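Local coordinates for protein multicopper oxidase (Uncultured bacterium, PDB 4E9X) that probably couples the one-electron oxidation of substrates to the reduction of dioxygen to water at its copper centres, at residues E133-M144 against D187-G197. Residues are numbered along the deposited sequence; the frame is centred on the assembly and turned at random.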
ATOM      1  N   GLU A 133     -26.805   4.016  -0.251  1.00 18.52           N
ATOM      2  CA  GLU A 133     -26.674   4.755   0.997  1.00 17.90           C
ATOM      3  C   GLU A 133     -28.036   4.912   1.628  1.00 18.56           C
ATOM      4  O   GLU A 133     -28.152   4.985   2.857  1.00 23.79           O
ATOM      5  CB  GLU A 133     -25.999   6.125   0.780  1.00 19.97           C
ATOM      6  CG  GLU A 133     -24.477   5.878   0.605  1.00 22.88           C
ATOM      7  CD  GLU A 133     -23.784   7.210   0.372  1.00 26.72           C
ATOM      8  OE1 GLU A 133     -24.144   7.966  -0.566  1.00 24.73           O
ATOM      9  OE2 GLU A 133     -22.833   7.417   1.150  1.00 19.67           O
ATOM     10  N   LYS A 134     -29.102   4.933   0.853  1.00 21.15           N
ATOM     11  CA  LYS A 134     -30.439   5.078   1.451  1.00 24.75           C
ATOM     12  C   LYS A 134     -30.950   3.805   2.109  1.00 25.92           C
ATOM     13  O   LYS A 134     -31.944   3.849   2.862  1.00 31.49           O
ATOM     14  CB  LYS A 134     -31.419   5.541   0.361  1.00 25.98           C
ATOM     15  CG  LYS A 134     -31.105   6.903  -0.246  1.00 31.26           C
ATOM     16  CD  LYS A 134     -32.135   7.357  -1.267  1.00 40.80           C
ATOM     17  CE  LYS A 134     -31.637   8.499  -2.126  1.00 48.76           C
ATOM     18  NZ  LYS A 134     -31.932   8.388  -3.590  1.00 51.78           N
ATOM     19  N   ARG A 135     -30.351   2.639   1.872  1.00 22.02           N
ATOM     20  CA  ARG A 135     -30.743   1.374   2.483  1.00 21.72           C
ATOM     21  C   ARG A 135     -30.039   1.155   3.803  1.00 15.76           C
ATOM     22  O   ARG A 135     -30.357   0.240   4.562  1.00 15.18           O
ATOM     23  CB  ARG A 135     -30.322   0.221   1.556  1.00 21.69           C
ATOM     24  CG  ARG A 135     -31.206   0.178   0.317  1.00 25.64           C
ATOM     25  CD  ARG A 135     -30.794  -0.939  -0.666  1.00 29.77           C
ATOM     26  NE  ARG A 135     -30.774  -2.184   0.037  1.00 32.43           N
ATOM     27  CZ  ARG A 135     -29.785  -3.051   0.200  1.00 28.54           C
ATOM     28  NH1 ARG A 135     -28.616  -2.833  -0.352  1.00 28.84           N
ATOM     29  NH2 ARG A 135     -30.118  -4.109   0.937  1.00 27.85           N
ATOM     30  N   VAL A 136     -29.043   1.962   4.063  1.00 14.77           N
ATOM     31  CA  VAL A 136     -28.176   1.761   5.216  1.00 13.13           C
ATOM     32  C   VAL A 136     -28.959   1.850   6.533  1.00 12.53           C
ATOM     33  O   VAL A 136     -29.763   2.774   6.731  1.00 15.57           O
ATOM     34  CB  VAL A 136     -27.058   2.810   5.186  1.00 12.77           C
ATOM     35  CG1 VAL A 136     -26.252   2.793   6.478  1.00 12.82           C
ATOM     36  CG2 VAL A 136     -26.162   2.545   3.978  1.00 15.71           C
ATOM     37  N   THR A 137     -28.699   0.902   7.426  1.00 10.79           N
ATOM     38  CA  THR A 137     -29.343   0.860   8.736  1.00 11.34           C
ATOM     39  C   THR A 137     -28.336   1.106   9.850  1.00 11.30           C
ATOM     40  O   THR A 137     -28.729   1.366  10.989  1.00 13.69           O
ATOM     41  CB  THR A 137     -30.061  -0.468   8.994  1.00 11.80           C
ATOM     42  OG1 THR A 137     -29.060  -1.478   8.964  1.00 11.74           O
ATOM     43  CG2 THR A 137     -31.104  -0.740   7.894  1.00 19.74           C
ATOM     44  N   LYS A 138     -27.048   1.100   9.531  1.00 10.68           N
ATOM     45  CA  LYS A 138     -26.036   1.334  10.565  1.00  9.99           C
ATOM     46  C   LYS A 138     -24.801   1.924   9.890  1.00  9.13           C
ATOM     47  O   LYS A 138     -24.387   1.378   8.863  1.00 11.09           O
ATOM     48  CB  LYS A 138     -25.662   0.018  11.227  1.00 11.70           C
ATOM     49  CG  LYS A 138     -24.786   0.213  12.481  1.00 13.12           C
ATOM     50  CD  LYS A 138     -24.271  -1.137  12.960  1.00 15.52           C
ATOM     51  CE  LYS A 138     -25.394  -2.134  13.302  1.00 18.86           C
ATOM     52  NZ  LYS A 138     -26.302  -1.504  14.305  1.00 21.96           N
ATOM     53  N   ASP A 139     -24.280   2.998  10.445  1.00  9.13           N
ATOM     54  CA  ASP A 139     -23.117   3.726   9.918  1.00  9.09           C
ATOM     55  C   ASP A 139     -22.025   3.607  10.934  1.00  8.17           C
ATOM     56  O   ASP A 139     -22.306   3.768  12.134  1.00 10.03           O
ATOM     57  CB  ASP A 139     -23.586   5.167   9.618  1.00  9.68           C
ATOM     58  CG  ASP A 139     -22.675   5.981   8.744  1.00  9.94           C
ATOM     59  OD1 ASP A 139     -21.575   5.554   8.364  1.00 10.60           O
ATOM     60  OD2 ASP A 139     -23.110   7.122   8.425  1.00 12.93           O
ATOM     61  N   VAL A 140     -20.820   3.272  10.499  1.00  7.96           N
ATOM     62  CA  VAL A 140     -19.713   2.846  11.345  1.00  7.90           C
ATOM     63  C   VAL A 140     -18.442   3.574  10.933  1.00  7.90           C
ATOM     64  O   VAL A 140     -18.055   3.522   9.780  1.00  9.55           O
ATOM     65  CB  VAL A 140     -19.515   1.322  11.136  1.00  8.17           C
ATOM     66  CG1 VAL A 140     -18.302   0.738  11.858  1.00  9.03           C
ATOM     67  CG2 VAL A 140     -20.805   0.570  11.561  1.00  9.96           C
ATOM     68  N   ILE A 141     -17.793   4.197  11.908  1.00  7.05           N
ATOM     69  CA  ILE A 141     -16.499   4.877  11.682  1.00  6.98           C
ATOM     70  C   ILE A 141     -15.404   4.057  12.280  1.00  6.79           C
ATOM     71  O   ILE A 141     -15.463   3.724  13.474  1.00  7.32           O
ATOM     72  CB  ILE A 141     -16.562   6.293  12.287  1.00  7.58           C
ATOM     73  CG1 ILE A 141     -17.377   7.227  11.346  1.00  7.58           C
ATOM     74  CG2 ILE A 141     -15.169   6.882  12.575  1.00  7.53           C
ATOM     75  CD1 ILE A 141     -17.757   8.565  11.945  1.00  8.72           C
ATOM     76  N   MET A 142     -14.372   3.762  11.494  1.00  6.75           N
ATOM     77  CA  MET A 142     -13.175   3.030  11.935  1.00  7.19           C
ATOM     78  C   MET A 142     -11.915   3.811  11.582  1.00  7.04           C
ATOM     79  O   MET A 142     -11.496   3.851  10.410  1.00  7.25           O
ATOM     80  CB  MET A 142     -13.078   1.637  11.284  1.00  7.86           C
ATOM     81  CG  MET A 142     -14.227   0.723  11.783  1.00  8.46           C
ATOM     82  SD  MET A 142     -13.864  -0.963  11.303  1.00 12.92           S
ATOM     83  CE  MET A 142     -15.381  -1.832  11.692  1.00 12.61           C
ATOM     84  N   MET A 143     -11.291   4.437  12.600  1.00  7.40           N
ATOM     85  CA  MET A 143     -10.094   5.266  12.344  1.00  7.27           C
ATOM     86  C   MET A 143      -8.898   4.507  12.865  1.00  7.20           C
ATOM     87  O   MET A 143      -8.783   4.257  14.096  1.00  7.81           O
ATOM     88  CB  MET A 143     -10.252   6.605  13.098  1.00  7.68           C
ATOM     89  CG  MET A 143     -11.532   7.340  12.668  1.00  9.08           C
ATOM     90  SD  MET A 143     -11.646   9.064  13.251  1.00  9.31           S
ATOM     91  CE  MET A 143     -10.484   9.853  12.140  1.00 10.48           C
ATOM     92  N   MET A 144      -8.031   4.082  11.978  1.00  6.98           N
ATOM     93  CA  MET A 144      -6.890   3.244  12.354  1.00  7.95           C
ATOM     94  C   MET A 144      -5.658   4.083  12.603  1.00  6.99           C
ATOM     95  O   MET A 144      -5.436   5.083  11.917  1.00  8.06           O
ATOM     96  CB  MET A 144      -6.574   2.209  11.255  1.00  8.58           C
ATOM     97  CG  MET A 144      -7.347   0.889  11.404  1.00  9.81           C
ATOM     98  SD  MET A 144      -9.142   1.028  11.289  1.00  8.91           S
ATOM     99  CE  MET A 144      -9.295   1.569   9.571  1.00 10.87           C
ATOM    100  N   ASP A 187     -29.552  -6.156   8.426  1.00  9.92           N
ATOM    101  CA  ASP A 187     -28.888  -4.850   8.483  1.00  9.24           C
ATOM    102  C   ASP A 187     -28.103  -4.608   7.206  1.00  8.74           C
ATOM    103  O   ASP A 187     -27.642  -5.521   6.535  1.00  9.61           O
ATOM    104  CB  ASP A 187     -27.945  -4.779   9.691  1.00  9.51           C
ATOM    105  CG  ASP A 187     -28.581  -4.215  10.946  1.00 12.76           C
ATOM    106  OD1 ASP A 187     -29.492  -3.344  10.870  1.00 18.72           O
ATOM    107  OD2 ASP A 187     -28.145  -4.617  12.062  1.00 12.32           O
ATOM    108  N   VAL A 188     -27.953  -3.312   6.894  1.00  9.25           N
ATOM    109  CA  VAL A 188     -27.117  -2.854   5.769  1.00  9.21           C
ATOM    110  C   VAL A 188     -26.149  -1.875   6.388  1.00  8.89           C
ATOM    111  O   VAL A 188     -26.543  -0.804   6.880  1.00 10.58           O
ATOM    112  CB  VAL A 188     -27.993  -2.174   4.704  1.00  9.80           C
ATOM    113  CG1 VAL A 188     -27.089  -1.661   3.546  1.00 12.58           C
ATOM    114  CG2 VAL A 188     -29.030  -3.149   4.211  1.00 12.63           C
ATOM    115  N   VAL A 189     -24.872  -2.273   6.399  1.00  8.66           N
ATOM    116  CA  VAL A 189     -23.882  -1.577   7.254  1.00  8.35           C
ATOM    117  C   VAL A 189     -22.945  -0.760   6.347  1.00  7.84           C
ATOM    118  O   VAL A 189     -22.310  -1.324   5.475  1.00  8.40           O
ATOM    119  CB  VAL A 189     -23.096  -2.565   8.093  1.00  8.23           C
ATOM    120  CG1 VAL A 189     -22.175  -1.820   9.074  1.00 10.02           C
ATOM    121  CG2 VAL A 189     -24.031  -3.507   8.881  1.00 10.72           C
ATOM    122  N   LYS A 190     -22.870   0.549   6.615  1.00  8.21           N
ATOM    123  CA  LYS A 190     -21.876   1.384   5.914  1.00  8.07           C
ATOM    124  C   LYS A 190     -20.679   1.474   6.851  1.00  7.92           C
ATOM    125  O   LYS A 190     -20.870   1.881   8.012  1.00  8.63           O
ATOM    126  CB  LYS A 190     -22.500   2.750   5.613  1.00  9.30           C
ATOM    127  CG  LYS A 190     -21.464   3.745   5.043  1.00  9.57           C
ATOM    128  CD  LYS A 190     -22.180   5.055   4.664  1.00 11.41           C
ATOM    129  CE  LYS A 190     -21.337   6.048   3.963  1.00 11.83           C
ATOM    130  NZ  LYS A 190     -21.027   5.712   2.541  1.00 10.54           N
ATOM    131  N   ILE A 191     -19.486   1.101   6.379  1.00  7.40           N
ATOM    132  CA  ILE A 191     -18.266   1.264   7.184  1.00  7.57           C
ATOM    133  C   ILE A 191     -17.373   2.287   6.475  1.00  6.71           C
ATOM    134  O   ILE A 191     -17.131   2.158   5.275  1.00  7.79           O
ATOM    135  CB  ILE A 191     -17.557  -0.060   7.432  1.00  7.72           C
ATOM    136  CG1 ILE A 191     -18.534  -1.027   8.152  1.00  9.90           C
ATOM    137  CG2 ILE A 191     -16.318   0.164   8.276  1.00  9.33           C
ATOM    138  CD1 ILE A 191     -18.424  -2.425   7.694  1.00 26.86           C
ATOM    139  N   ARG A 192     -16.909   3.235   7.261  1.00  6.81           N
ATOM    140  CA  ARG A 192     -15.994   4.286   6.781  1.00  7.16           C
ATOM    141  C   ARG A 192     -14.647   4.035   7.435  1.00  6.39           C
ATOM    142  O   ARG A 192     -14.520   4.214   8.661  1.00  7.46           O
ATOM    143  CB  ARG A 192     -16.557   5.647   7.180  1.00  7.76           C
ATOM    144  CG  ARG A 192     -17.973   5.901   6.634  1.00  8.10           C
ATOM    145  CD  ARG A 192     -18.525   7.184   7.195  1.00  8.90           C
ATOM    146  NE  ARG A 192     -19.970   7.396   7.035  1.00  8.17           N
ATOM    147  CZ  ARG A 192     -20.470   8.322   6.243  1.00  8.62           C
ATOM    148  NH1 ARG A 192     -19.760   9.078   5.396  1.00  9.23           N
ATOM    149  NH2 ARG A 192     -21.801   8.485   6.257  1.00  9.89           N
ATOM    150  N   PHE A 193     -13.659   3.644   6.620  1.00  6.94           N
ATOM    151  CA  PHE A 193     -12.298   3.411   7.098  1.00  7.13           C
ATOM    152  C   PHE A 193     -11.453   4.684   6.925  1.00  6.20           C
ATOM    153  O   PHE A 193     -11.527   5.298   5.856  1.00  7.41           O
ATOM    154  CB  PHE A 193     -11.596   2.311   6.274  1.00  7.27           C
ATOM    155  CG  PHE A 193     -12.257   0.945   6.297  1.00  6.44           C
ATOM    156  CD1 PHE A 193     -12.408   0.234   7.500  1.00  7.86           C
ATOM    157  CD2 PHE A 193     -12.650   0.341   5.140  1.00  9.36           C
ATOM    158  CE1 PHE A 193     -12.963  -1.036   7.508  1.00  7.92           C
ATOM    159  CE2 PHE A 193     -13.243  -0.932   5.151  1.00 10.13           C
ATOM    160  CZ  PHE A 193     -13.347  -1.652   6.338  1.00  8.56           C
ATOM    161  N   PHE A 194     -10.642   4.979   7.928  1.00  6.57           N
ATOM    162  CA  PHE A 194      -9.740   6.132   7.844  1.00  7.12           C
ATOM    163  C   PHE A 194      -8.319   5.724   8.177  1.00  6.65           C
ATOM    164  O   PHE A 194      -8.093   5.070   9.225  1.00  7.37           O
ATOM    165  CB  PHE A 194     -10.123   7.229   8.853  1.00  7.27           C
ATOM    166  CG  PHE A 194     -11.520   7.773   8.840  1.00  6.56           C
ATOM    167  CD1 PHE A 194     -11.742   9.129   8.644  1.00  6.99           C
ATOM    168  CD2 PHE A 194     -12.634   6.954   9.088  1.00  7.46           C
ATOM    169  CE1 PHE A 194     -13.022   9.692   8.728  1.00  7.57           C
ATOM    170  CE2 PHE A 194     -13.909   7.475   9.205  1.00  7.36           C
ATOM    171  CZ  PHE A 194     -14.091   8.852   9.051  1.00  8.09           C
ATOM    172  N   GLY A 195      -7.391   6.155   7.315  1.00  6.34           N
ATOM    173  CA  GLY A 195      -5.973   5.997   7.637  1.00  6.94           C
ATOM    174  C   GLY A 195      -5.524   7.204   8.483  1.00  7.23           C
ATOM    175  O   GLY A 195      -4.926   8.165   7.975  1.00  7.85           O
ATOM    176  N   ALA A 196      -5.852   7.184   9.781  1.00  7.84           N
ATOM    177  CA  ALA A 196      -5.641   8.393  10.580  1.00  8.36           C
ATOM    178  C   ALA A 196      -4.197   8.525  11.025  1.00  7.86           C
ATOM    179  O   ALA A 196      -3.678   9.639  11.066  1.00 10.86           O
ATOM    180  CB  ALA A 196      -6.567   8.330  11.787  1.00 10.19           C
ATOM    181  N   GLY A 197      -3.497   7.429  11.339  1.00  8.59           N
ATOM    182  CA  GLY A 197      -2.104   7.457  11.736  1.00  9.69           C
ATOM    183  C   GLY A 197      -1.157   7.205  10.573  1.00  9.00           C
ATOM    184  O   GLY A 197      -1.515   7.379   9.396  1.00  9.36           O
TER
HETATM  185  O   HOH W   1     -28.260  -3.569  14.577  1.00 19.16           O
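Thr137 OG1 is engaged twice by segment 187-197: it gives its proton to Asp187 OD1 at 2.7 Å and accepts from Val188 N at 3.0 Å. With chi1 at 62° the hydroxyl lies between its own backbone N and carbonyl carbon, and it reaches Asp187 from above the carboxylate plane. The other carboxylate oxygen, Asp187 OD2, takes a bond from a water that in turn accepts from Lys138 NZ, a bridge joining two charges too far apart for a direct salt bridge.

Past this point strands 138-144 and 187-195 pair in parallel, the axes of these segments inclined by 19°. Amides from both strands contribute in turn, as in Lys190 N to Lys138 O (2.8 Å) and Val140 N to Lys190 O (2.9 Å). At the far end Met144 O accepts from Gly197 N (3.1 Å) and, weakly, from Ala196 N, where the chain leaves the strand through an inverse gamma turn centred on Gly195.

On one face Arg192 holds Asp139 side-on: NE meets OD1 at 2.8 Å and NH2 meets OD2, both through syn lone pairs, with the two planes only 26° apart. Lys190 CE lies over the centre of that guanidinium, while Lys190 NZ pairs with Glu133 OE2 on its anti side and also with Asp238. Farther along, Met143 CG sits over the Phe194 ring, 4.1 Å from its centroid. The opposite face, beyond Lys138, is mainly apolar, with Met142 SD at the edge of the Phe193 ring.

This pairing belongs to the second cupredoxin-like domain: strand 138-147 runs between 167-170 and 187-195, and 236-243 flanks 187-195 on its other side. Strand 119-125 packs against Ile141, Met143, Arg192 and Phe194, whereas 181-183 covers Lys138, Val140, Met142 and Val189.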